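Local coordinates for protein K7 (PDB 3JRV) that binds the human RNA helicase DDX3 and host TRAF6 and IRAK2, blocking IRF3 and NF-kappa-B activation to blunt the innate immune response to infection, at residues I27-H39 with C50-D62. Sequence-based numbering, arbitrary orientation.
Sequences IDLIDEYITWRNH and CGRLYKELMKFDD
Y54 drives its ring as a knob into the hole formed by L29, E32, Y33 and W36, where helical segments 27-39 and 52-58 cross at -76°, their axes 11.2 Å apart at closest approach. Two T-shaped stacks hold it: the Y33 edge points at the Y54 face, Y33 CD1 lying over its centre, while the Y54 edge meets the W36 face, Y54 CE2 coming within 3.5 Å of W36 CD2. At the far end of the ring, Y54 OH donates to the anti lone pair of E32 OE2 at 2.7 Å; that carboxylate also takes the backbone N-H groups of Y13 and F14. L57 closes over the face of Y33 with CB 3.7 Å from the ring centroid, a CH-pi contact, and its CD1 meets L29 CD1 tip to tip. The packing is looser and more polar toward partly exposed D61. There, bends at chi2 (-66°) and chi3 (-59°) bring the R37 guanidinium round to D61 and the Y33 hydroxyl, both near its plane. It forms an end-on, two-nitrogen salt bridge, R37 NH1 to D61 OD1 at 3.0 Å and R37 NH2 to D61 OD2 at 2.9 Å. R37 NH1 also donates to Y33 OH, 2.7 Å away, and a water bridges that hydroxyl to L57 O and D61 OD1. E110 of helix 95-114 shares the R37 charge. Helix 26-42 turns D28 and D31 to the bound peptide, so this aromatic-centred crossing backs the peptide-binding helix within the all-helical poxvirus Bcl-2-like fold.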
loop_
_atom_site.group_PDB
_atom_site.type_symbol
_atom_site.label_atom_id
_atom_site.label_comp_id
_atom_site.label_asym_id
_atom_site.label_seq_id
_atom_site.Cartn_x
_atom_site.Cartn_y
_atom_site.Cartn_z
ATOM N N ILE A 27 -0.619 10.519 -2.241
ATOM C CA ILE A 27 -1.661 9.855 -1.420
ATOM C C ILE A 27 -2.578 8.999 -2.298
ATOM O O ILE A 27 -2.904 7.849 -1.944
ATOM C CB ILE A 27 -2.449 10.868 -0.564
ATOM C CG1 ILE A 27 -1.505 11.412 0.506
ATOM C CG2 ILE A 27 -3.684 10.203 0.113
ATOM C CD1 ILE A 27 -2.128 12.473 1.430
ATOM N N ASP A 28 -3.002 9.558 -3.429
ATOM C CA ASP A 28 -3.874 8.798 -4.335
ATOM C C ASP A 28 -3.170 7.531 -4.798
ATOM O O ASP A 28 -3.802 6.455 -4.902
ATOM C CB ASP A 28 -4.257 9.631 -5.565
ATOM C CG ASP A 28 -5.185 10.782 -5.240
ATOM O OD1 ASP A 28 -5.993 10.713 -4.277
ATOM O OD2 ASP A 28 -5.046 11.824 -5.913
ATOM N N LEU A 29 -1.877 7.636 -5.115
ATOM C CA LEU A 29 -1.128 6.494 -5.609
ATOM C C LEU A 29 -1.076 5.394 -4.519
ATOM O O LEU A 29 -1.290 4.208 -4.786
ATOM C CB LEU A 29 0.322 6.956 -5.898
ATOM C CG LEU A 29 1.305 5.808 -6.122
ATOM C CD1 LEU A 29 0.973 4.903 -7.313
ATOM C CD2 LEU A 29 2.804 6.328 -6.222
ATOM N N ILE A 30 -0.740 5.747 -3.284
ATOM C CA ILE A 30 -0.591 4.694 -2.278
ATOM C C ILE A 30 -1.958 4.086 -1.969
ATOM O O ILE A 30 -2.064 2.855 -1.845
ATOM C CB ILE A 30 0.025 5.297 -1.001
ATOM C CG1 ILE A 30 1.476 5.739 -1.311
ATOM C CG2 ILE A 30 -0.039 4.279 0.155
ATOM C CD1 ILE A 30 2.388 4.597 -1.757
ATOM N N ASP A 31 -3.004 4.910 -1.903
ATOM C CA ASP A 31 -4.353 4.395 -1.647
ATOM C C ASP A 31 -4.700 3.378 -2.743
ATOM O O ASP A 31 -5.122 2.249 -2.456
ATOM C CB ASP A 31 -5.337 5.566 -1.733
ATOM C CG ASP A 31 -6.751 5.195 -1.366
ATOM O OD1 ASP A 31 -6.963 4.060 -0.858
ATOM O OD2 ASP A 31 -7.662 6.062 -1.564
ATOM N N GLU A 32 -4.533 3.775 -4.009
ATOM C CA GLU A 32 -4.900 2.879 -5.114
ATOM C C GLU A 32 -4.087 1.587 -5.089
ATOM O O GLU A 32 -4.610 0.506 -5.402
ATOM C CB GLU A 32 -4.750 3.619 -6.462
ATOM C CG GLU A 32 -4.909 2.823 -7.671
ATOM C CD GLU A 32 -4.616 3.688 -8.877
ATOM O OE1 GLU A 32 -5.380 4.678 -9.109
ATOM O OE2 GLU A 32 -3.576 3.391 -9.514
ATOM N N TYR A 33 -2.770 1.721 -4.902
ATOM C CA TYR A 33 -1.856 0.606 -4.953
ATOM C C TYR A 33 -2.259 -0.415 -3.856
ATOM O O TYR A 33 -2.237 -1.648 -4.109
ATOM C CB TYR A 33 -0.422 1.129 -4.756
ATOM C CG TYR A 33 0.544 0.014 -4.441
ATOM C CD1 TYR A 33 0.906 -0.920 -5.407
ATOM C CD2 TYR A 33 1.023 -0.148 -3.135
ATOM C CE1 TYR A 33 1.742 -2.047 -5.090
ATOM C CE2 TYR A 33 1.867 -1.181 -2.800
ATOM C CZ TYR A 33 2.194 -2.175 -3.756
ATOM O OH TYR A 33 3.034 -3.233 -3.456
ATOM N N ILE A 34 -2.537 0.060 -2.636
ATOM C CA ILE A 34 -2.913 -0.876 -1.570
ATOM C C ILE A 34 -4.221 -1.604 -1.947
ATOM O O ILE A 34 -4.357 -2.839 -1.746
ATOM C CB ILE A 34 -3.053 -0.123 -0.214
ATOM C CG1 ILE A 34 -1.660 0.400 0.229
ATOM C CG2 ILE A 34 -3.748 -1.037 0.831
ATOM C CD1 ILE A 34 -0.576 -0.689 0.345
ATOM N N THR A 35 -5.152 -0.883 -2.563
ATOM C CA THR A 35 -6.355 -1.576 -3.081
ATOM C C THR A 35 -6.017 -2.591 -4.186
ATOM O O THR A 35 -6.477 -3.739 -4.190
ATOM C CB THR A 35 -7.340 -0.564 -3.635
ATOM O OG1 THR A 35 -7.812 0.244 -2.556
ATOM C CG2 THR A 35 -8.496 -1.291 -4.368
ATOM N N TRP A 36 -5.131 -2.211 -5.099
ATOM C CA TRP A 36 -4.760 -3.082 -6.196
ATOM C C TRP A 36 -4.176 -4.423 -5.691
ATOM O O TRP A 36 -4.435 -5.470 -6.286
ATOM C CB TRP A 36 -3.766 -2.334 -7.105
ATOM C CG TRP A 36 -3.334 -3.150 -8.304
ATOM C CD1 TRP A 36 -3.998 -3.255 -9.525
ATOM C CD2 TRP A 36 -2.105 -3.867 -8.463
ATOM N NE1 TRP A 36 -3.267 -4.030 -10.399
ATOM C CE2 TRP A 36 -2.095 -4.410 -9.780
ATOM C CE3 TRP A 36 -0.981 -4.073 -7.629
ATOM C CZ2 TRP A 36 -1.013 -5.160 -10.275
ATOM C CZ3 TRP A 36 0.096 -4.835 -8.118
ATOM C CH2 TRP A 36 0.074 -5.364 -9.435
ATOM N N ARG A 37 -3.361 -4.412 -4.627
ATOM C CA ARG A 37 -2.760 -5.680 -4.154
ATOM C C ARG A 37 -3.864 -6.655 -3.673
ATOM O O ARG A 37 -3.635 -7.854 -3.648
ATOM C CB ARG A 37 -1.770 -5.410 -2.993
ATOM C CG ARG A 37 -0.493 -4.657 -3.528
ATOM C CD ARG A 37 0.333 -5.531 -4.505
ATOM N NE ARG A 37 0.792 -6.783 -3.881
ATOM C CZ ARG A 37 1.915 -6.932 -3.163
ATOM N NH1 ARG A 37 2.703 -5.891 -2.884
ATOM N NH2 ARG A 37 2.209 -8.124 -2.626
ATOM N N ASN A 38 -5.021 -6.137 -3.268
ATOM C CA ASN A 38 -6.208 -7.002 -2.958
ATOM C C ASN A 38 -6.937 -7.390 -4.245
ATOM O O ASN A 38 -7.220 -8.571 -4.507
ATOM C CB ASN A 38 -7.157 -6.229 -2.034
ATOM C CG ASN A 38 -8.406 -7.018 -1.710
ATOM O OD1 ASN A 38 -9.448 -6.838 -2.365
ATOM N ND2 ASN A 38 -8.323 -7.874 -0.716
ATOM N N HIS A 39 -7.258 -6.372 -5.030
ATOM C CA HIS A 39 -8.075 -6.536 -6.241
ATOM C C HIS A 39 -7.478 -7.516 -7.232
ATOM O O HIS A 39 -8.210 -8.305 -7.853
ATOM C CB HIS A 39 -8.238 -5.152 -6.881
ATOM C CG HIS A 39 -9.230 -5.108 -8.003
ATOM N ND1 HIS A 39 -8.886 -5.413 -9.300
ATOM C CD2 HIS A 39 -10.510 -4.657 -8.036
ATOM C CE1 HIS A 39 -9.936 -5.208 -10.082
ATOM N NE2 HIS A 39 -10.913 -4.697 -9.349
ATOM N N CYS A 50 1.777 -4.390 -14.853
ATOM C CA CYS A 50 1.853 -3.104 -14.179
ATOM C C CYS A 50 3.188 -2.466 -14.537
ATOM O O CYS A 50 4.072 -3.116 -15.116
ATOM C CB CYS A 50 1.703 -3.254 -12.651
ATOM S SG CYS A 50 3.003 -4.149 -11.861
ATOM N N GLY A 51 3.294 -1.168 -14.266
ATOM C CA GLY A 51 4.483 -0.457 -14.710
ATOM C C GLY A 51 5.580 -0.400 -13.654
ATOM O O GLY A 51 5.461 -1.000 -12.569
ATOM N N ARG A 52 6.627 0.365 -13.959
ATOM C CA ARG A 52 7.787 0.468 -13.062
ATOM C C ARG A 52 7.434 1.095 -11.723
ATOM O O ARG A 52 8.096 0.800 -10.734
ATOM C CB ARG A 52 8.984 1.195 -13.731
ATOM C CG ARG A 52 9.574 0.422 -14.930
ATOM C CD ARG A 52 10.793 1.133 -15.561
ATOM N NE ARG A 52 11.934 1.004 -14.650
ATOM C CZ ARG A 52 12.831 1.956 -14.375
ATOM N NH1 ARG A 52 12.759 3.149 -14.945
ATOM N NH2 ARG A 52 13.811 1.718 -13.510
ATOM N N LEU A 53 6.436 1.993 -11.688
ATOM C CA LEU A 53 6.051 2.661 -10.442
ATOM C C LEU A 53 5.475 1.647 -9.438
ATOM O O LEU A 53 5.942 1.529 -8.294
ATOM C CB LEU A 53 5.065 3.787 -10.735
ATOM C CG LEU A 53 4.482 4.552 -9.544
ATOM C CD1 LEU A 53 5.615 5.157 -8.698
ATOM C CD2 LEU A 53 3.485 5.593 -10.058
ATOM N N TYR A 54 4.471 0.893 -9.871
ATOM C CA TYR A 54 3.938 -0.198 -9.023
ATOM C C TYR A 54 5.012 -1.203 -8.659
ATOM O O TYR A 54 5.064 -1.643 -7.513
ATOM C CB TYR A 54 2.785 -0.914 -9.732
ATOM C CG TYR A 54 1.424 -0.355 -9.423
ATOM C CD1 TYR A 54 1.204 1.001 -9.228
ATOM C CD2 TYR A 54 0.304 -1.198 -9.480
ATOM C CE1 TYR A 54 -0.097 1.524 -9.057
ATOM C CE2 TYR A 54 -0.965 -0.704 -9.250
ATOM C CZ TYR A 54 -1.174 0.634 -9.011
ATOM O OH TYR A 54 -2.476 1.041 -8.885
ATOM N N LYS A 55 5.869 -1.583 -9.601
ATOM C CA LYS A 55 6.962 -2.543 -9.289
ATOM C C LYS A 55 7.849 -1.976 -8.169
ATOM O O LYS A 55 8.264 -2.719 -7.279
ATOM C CB LYS A 55 7.763 -2.889 -10.554
ATOM C CG LYS A 55 6.974 -3.867 -11.442
ATOM C CD LYS A 55 7.729 -4.204 -12.704
ATOM C CE LYS A 55 6.887 -5.100 -13.591
ATOM N NZ LYS A 55 7.369 -4.933 -14.980
ATOM N N GLU A 56 8.150 -0.664 -8.210
ATOM C CA GLU A 56 8.944 -0.081 -7.126
ATOM C C GLU A 56 8.235 -0.192 -5.788
ATOM O O GLU A 56 8.872 -0.525 -4.771
ATOM C CB GLU A 56 9.253 1.400 -7.377
ATOM C CG GLU A 56 10.517 1.709 -8.140
ATOM C CD GLU A 56 11.754 0.873 -7.803
ATOM O OE1 GLU A 56 12.322 0.822 -6.667
ATOM O OE2 GLU A 56 12.277 0.378 -8.794
ATOM N N LEU A 57 6.926 0.086 -5.767
ATOM C CA LEU A 57 6.147 -0.042 -4.517
ATOM C C LEU A 57 6.146 -1.490 -4.048
ATOM O O LEU A 57 6.219 -1.729 -2.821
ATOM C CB LEU A 57 4.699 0.478 -4.674
ATOM C CG LEU A 57 4.661 1.978 -5.069
ATOM C CD1 LEU A 57 3.169 2.355 -5.282
ATOM C CD2 LEU A 57 5.244 2.794 -3.948
HETATM N N MSE A 58 6.096 -2.444 -4.986
HETATM C CA MSE A 58 6.052 -3.857 -4.579
HETATM C C MSE A 58 7.331 -4.277 -3.855
HETATM O O MSE A 58 7.308 -5.215 -3.038
HETATM C CB MSE A 58 5.817 -4.743 -5.818
HETATM C CG MSE A 58 4.421 -4.483 -6.293
HETATM SE SE MSE A 58 4.048 -5.282 -8.028
HETATM C CE MSE A 58 3.730 -6.937 -7.233
ATOM N N LYS A 59 8.457 -3.628 -4.190
ATOM C CA LYS A 59 9.708 -3.898 -3.456
ATOM C C LYS A 59 9.641 -3.566 -1.958
ATOM O O LYS A 59 10.473 -4.060 -1.176
ATOM C CB LYS A 59 10.889 -3.145 -4.083
ATOM C CG LYS A 59 11.196 -3.701 -5.471
ATOM C CD LYS A 59 12.300 -2.922 -6.169
ATOM C CE LYS A 59 12.324 -3.171 -7.661
ATOM N NZ LYS A 59 13.503 -2.428 -8.202
ATOM N N PHE A 60 8.651 -2.789 -1.556
ATOM C CA PHE A 60 8.495 -2.450 -0.126
ATOM C C PHE A 60 8.025 -3.700 0.651
ATOM O O PHE A 60 8.155 -3.730 1.878
ATOM C CB PHE A 60 7.521 -1.307 0.112
ATOM C CG PHE A 60 7.991 0.032 -0.431
ATOM C CD1 PHE A 60 9.303 0.205 -0.901
ATOM C CD2 PHE A 60 7.090 1.084 -0.477
ATOM C CE1 PHE A 60 9.751 1.462 -1.382
ATOM C CE2 PHE A 60 7.465 2.330 -0.989
ATOM C CZ PHE A 60 8.826 2.525 -1.419
ATOM N N ASP A 61 7.561 -4.733 -0.052
ATOM C CA ASP A 61 7.302 -6.017 0.624
ATOM C C ASP A 61 8.603 -6.502 1.320
ATOM O O ASP A 61 8.553 -6.964 2.472
ATOM C CB ASP A 61 6.817 -7.097 -0.357
ATOM C CG ASP A 61 5.388 -6.845 -0.908
ATOM O OD1 ASP A 61 4.769 -5.780 -0.676
ATOM O OD2 ASP A 61 4.876 -7.793 -1.553
ATOM N N ASP A 62 9.722 -6.465 0.591
ATOM C CA ASP A 62 11.037 -6.871 1.103
ATOM C C ASP A 62 11.473 -5.951 2.221
ATOM O O ASP A 62 12.129 -6.410 3.155
ATOM C CB ASP A 62 12.138 -6.816 0.042
ATOM C CG ASP A 62 11.965 -7.840 -1.052
ATOM O OD1 ASP A 62 11.106 -8.741 -0.886
ATOM O OD2 ASP A 62 12.658 -7.699 -2.112
HETATM O O HOH W 1 4.452 -3.167 -1.193
#